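Local coordinates for protein endoglucanase EG-II (PDB 3QR3) that cleaves internal beta-1,4-glycosidic bonds in cellulose, acting as a fungal endoglucanase of glycoside hydrolase family 5, at residues A[64-69]-A[104-109]. Sequence-based numbering, arbitrary orientation.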
ATOM      1  N   VAL A  64       5.688  -5.972   1.794  1.00 15.85           N
ATOM      2  CA  VAL A  64       6.828  -6.833   2.085  1.00 18.06           C
ATOM      3  C   VAL A  64       7.673  -6.226   3.192  1.00 16.54           C
ATOM      4  O   VAL A  64       7.784  -4.997   3.311  1.00 15.04           O
ATOM      5  CB  VAL A  64       7.689  -7.098   0.833  1.00 14.74           C
ATOM      6  CG1 VAL A  64       8.142  -5.787   0.222  1.00 15.74           C
ATOM      7  CG2 VAL A  64       8.900  -7.988   1.196  1.00 12.55           C
ATOM      8  N   GLY A  65       8.252  -7.089   4.016  1.00 15.75           N
ATOM      9  CA  GLY A  65       9.085  -6.632   5.109  1.00 17.19           C
ATOM     10  C   GLY A  65      10.438  -6.157   4.617  1.00 18.08           C
ATOM     11  O   GLY A  65      11.064  -6.793   3.769  1.00 17.44           O
ATOM     12  N   TRP A  66      10.879  -5.018   5.139  1.00 15.23           N
ATOM     13  CA  TRP A  66      12.229  -4.519   4.889  1.00 19.11           C
ATOM     14  C   TRP A  66      13.257  -5.620   5.181  1.00 17.56           C
ATOM     15  O   TRP A  66      14.131  -5.901   4.362  1.00 18.80           O
ATOM     16  CB  TRP A  66      12.472  -3.318   5.799  1.00 18.23           C
ATOM     17  CG  TRP A  66      13.747  -2.568   5.613  1.00 14.63           C
ATOM     18  CD1 TRP A  66      14.800  -2.877   4.795  1.00 13.36           C
ATOM     19  CD2 TRP A  66      14.109  -1.373   6.305  1.00 16.06           C
ATOM     20  NE1 TRP A  66      15.792  -1.922   4.925  1.00 15.50           N
ATOM     21  CE2 TRP A  66      15.394  -0.998   5.857  1.00 16.02           C
ATOM     22  CE3 TRP A  66      13.472  -0.587   7.274  1.00 16.61           C
ATOM     23  CZ2 TRP A  66      16.051   0.135   6.342  1.00 14.18           C
ATOM     24  CZ3 TRP A  66      14.125   0.535   7.752  1.00 16.89           C
ATOM     25  CH2 TRP A  66      15.401   0.887   7.281  1.00 14.18           C
ATOM     26  N   GLN A  67      13.130  -6.254   6.340  1.00 16.20           N
ATOM     27  CA  GLN A  67      14.092  -7.275   6.767  1.00 19.74           C
ATOM     28  C   GLN A  67      14.168  -8.405   5.758  1.00 21.41           C
ATOM     29  O   GLN A  67      15.228  -8.983   5.536  1.00 17.13           O
ATOM     30  CB  GLN A  67      13.742  -7.829   8.157  1.00 15.26           C
ATOM     31  CG  GLN A  67      13.999  -6.835   9.300  1.00 17.97           C
ATOM     32  CD  GLN A  67      12.807  -5.917   9.573  1.00 19.24           C
ATOM     33  OE1 GLN A  67      12.031  -5.583   8.666  1.00 16.61           O
ATOM     34  NE2 GLN A  67      12.645  -5.525  10.834  1.00 15.72           N
ATOM     35  N   TYR A  68      13.038  -8.717   5.138  1.00 17.82           N
ATOM     36  CA  TYR A  68      13.007  -9.786   4.153  1.00 19.40           C
ATOM     37  C   TYR A  68      13.875  -9.451   2.932  1.00 20.43           C
ATOM     38  O   TYR A  68      14.651 -10.282   2.454  1.00 18.47           O
ATOM     39  CB  TYR A  68      11.571 -10.081   3.697  1.00 14.42           C
ATOM     40  CG  TYR A  68      11.542 -11.169   2.660  1.00 17.20           C
ATOM     41  CD1 TYR A  68      11.704 -12.502   3.023  1.00 19.79           C
ATOM     42  CD2 TYR A  68      11.393 -10.866   1.317  1.00 17.59           C
ATOM     43  CE1 TYR A  68      11.707 -13.499   2.080  1.00 19.02           C
ATOM     44  CE2 TYR A  68      11.386 -11.857   0.361  1.00 19.93           C
ATOM     45  CZ  TYR A  68      11.546 -13.171   0.750  1.00 16.35           C
ATOM     46  OH  TYR A  68      11.546 -14.152  -0.206  1.00 18.99           O
ATOM     47  N   LEU A  69      13.732  -8.230   2.425  1.00 16.50           N
ATOM     48  CA  LEU A  69      14.390  -7.848   1.178  1.00 16.18           C
ATOM     49  C   LEU A  69      15.905  -7.838   1.308  1.00 16.87           C
ATOM     50  O   LEU A  69      16.614  -8.159   0.357  1.00 17.68           O
ATOM     51  CB  LEU A  69      13.884  -6.487   0.673  1.00 13.20           C
ATOM     52  CG  LEU A  69      12.439  -6.488   0.155  1.00 19.00           C
ATOM     53  CD1 LEU A  69      12.030  -5.103  -0.299  1.00 22.93           C
ATOM     54  CD2 LEU A  69      12.238  -7.510  -0.970  1.00 16.80           C
ATOM     55  N   ILE A 104       6.848  -1.174   1.623  1.00 17.93           N
ATOM     56  CA  ILE A 104       7.724  -1.598   2.714  1.00 15.45           C
ATOM     57  C   ILE A 104       6.923  -1.527   4.012  1.00 16.13           C
ATOM     58  O   ILE A 104       6.590  -0.449   4.476  1.00 17.03           O
ATOM     59  CB  ILE A 104       8.988  -0.719   2.787  1.00 20.09           C
ATOM     60  CG1 ILE A 104       9.736  -0.767   1.452  1.00 19.59           C
ATOM     61  CG2 ILE A 104       9.921  -1.203   3.891  1.00 18.02           C
ATOM     62  CD1 ILE A 104      10.225  -2.167   1.078  1.00 15.24           C
ATOM     63  N   HIS A 105       6.592  -2.684   4.581  1.00 14.54           N
ATOM     64  CA  HIS A 105       5.575  -2.745   5.629  1.00 15.53           C
ATOM     65  C   HIS A 105       6.222  -2.600   7.019  1.00 17.07           C
ATOM     66  O   HIS A 105       6.168  -3.520   7.832  1.00 19.32           O
ATOM     67  CB  HIS A 105       4.812  -4.076   5.511  1.00 21.86           C
ATOM     68  CG  HIS A 105       3.354  -3.977   5.836  1.00 19.15           C
ATOM     69  ND1 HIS A 105       2.449  -3.326   5.019  1.00 24.03           N
ATOM     70  CD2 HIS A 105       2.644  -4.450   6.886  1.00 14.27           C
ATOM     71  CE1 HIS A 105       1.242  -3.403   5.557  1.00 21.37           C
ATOM     72  NE2 HIS A 105       1.334  -4.083   6.688  1.00 23.27           N
ATOM     73  N   ASN A 106       6.829  -1.446   7.296  1.00 18.70           N
ATOM     74  CA  ASN A 106       7.677  -1.335   8.487  1.00 16.69           C
ATOM     75  C   ASN A 106       7.387  -0.254   9.533  1.00 15.62           C
ATOM     76  O   ASN A 106       8.148  -0.105  10.484  1.00 17.02           O
ATOM     77  CB  ASN A 106       9.145  -1.270   8.089  1.00 14.83           C
ATOM     78  CG  ASN A 106       9.755  -2.635   7.914  1.00 17.95           C
ATOM     79  OD1 ASN A 106      10.482  -3.113   8.779  1.00 17.02           O
ATOM     80  ND2 ASN A 106       9.462  -3.277   6.790  1.00 16.24           N
ATOM     81  N   TYR A 107       6.307   0.494   9.356  1.00 15.18           N
ATOM     82  CA  TYR A 107       5.868   1.460  10.355  1.00 18.49           C
ATOM     83  C   TYR A 107       6.969   2.466  10.708  1.00 19.66           C
ATOM     84  O   TYR A 107       7.052   2.929  11.846  1.00 14.01           O
ATOM     85  CB  TYR A 107       5.374   0.721  11.603  1.00 17.16           C
ATOM     86  CG  TYR A 107       4.325  -0.319  11.279  1.00 20.22           C
ATOM     87  CD1 TYR A 107       4.689  -1.613  10.937  1.00 18.30           C
ATOM     88  CD2 TYR A 107       2.974   0.001  11.289  1.00 18.43           C
ATOM     89  CE1 TYR A 107       3.739  -2.567  10.625  1.00 21.21           C
ATOM     90  CE2 TYR A 107       2.005  -0.959  10.976  1.00 21.97           C
ATOM     91  CZ  TYR A 107       2.403  -2.236  10.649  1.00 22.16           C
ATOM     92  OH  TYR A 107       1.470  -3.194  10.336  1.00 20.73           O
ATOM     93  N   ALA A 108       7.802   2.781   9.718  1.00 13.78           N
ATOM     94  CA  ALA A 108       8.891   3.759   9.848  1.00 14.98           C
ATOM     95  C   ALA A 108       9.959   3.284  10.822  1.00 18.22           C
ATOM     96  O   ALA A 108      10.714   4.082  11.369  1.00 19.40           O
ATOM     97  CB  ALA A 108       8.358   5.143  10.257  1.00 13.50           C
ATOM     98  N   ARG A 109      10.029   1.974  11.012  1.00 16.71           N
ATOM     99  CA  ARG A 109      10.875   1.408  12.043  1.00 20.68           C
ATOM    100  C   ARG A 109      11.642   0.181  11.565  1.00 19.49           C
ATOM    101  O   ARG A 109      11.263  -0.477  10.597  1.00 17.25           O
ATOM    102  CB  ARG A 109      10.027   1.033  13.262  1.00 16.03           C
ATOM    103  CG  ARG A 109       9.605   2.219  14.126  1.00 17.91           C
ATOM    104  CD  ARG A 109       8.561   1.773  15.156  1.00 17.15           C
ATOM    105  NE  ARG A 109       8.193   2.841  16.088  1.00 16.59           N
ATOM    106  CZ  ARG A 109       7.413   3.868  15.776  1.00 20.39           C
ATOM    107  NH1 ARG A 109       6.918   3.981  14.545  1.00 19.04           N
ATOM    108  NH2 ARG A 109       7.120   4.779  16.691  1.00 19.73           N
TER
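The amide of Asn106 stands at the edge of the Trp66 indole, the two planes 78° apart, while Arg109 O approaches the ring obliquely at 4.0 Å from CE3. Trp110 meets this indole edge-to-face, and Phe125 meets it with the planes inclined. Trp66 CG is anti to the backbone N (chi1 -174°), which carries the ring out alongside Asn106 as far as Arg109 O. The tip of the Asn106 amide also meets the Gln67 amide, the planes 30° apart; Gln67 NE2 hydrogen-bonds to Gly21 O and Asn111 OD1, which fixes that group's rotation. An alanine in place of Asn106 would probably open a gap beside Trp66 CB, now 3.5 Å from Asn106 CG, and leave the Gln67 amide without this neighbour. All this sits just beyond the C-terminal ends of neighbouring parallel strands 59-64 and 99-104 of the TIM barrel, the end where family 5 enzymes carry their active site. The strands' last rung is His105 N to Val64 O, 2.9 Å and nearly straight at the hydrogen. Gly65 then takes the N-cap position of helix 66-69, and Asn106 to Arg109 form a type I' turn. Next to that last rung, Ile104 CD1 touches Leu69 CD1 at 3.7 Å, and Ile104 CG2 lies 3.8 Å from Trp66 CB.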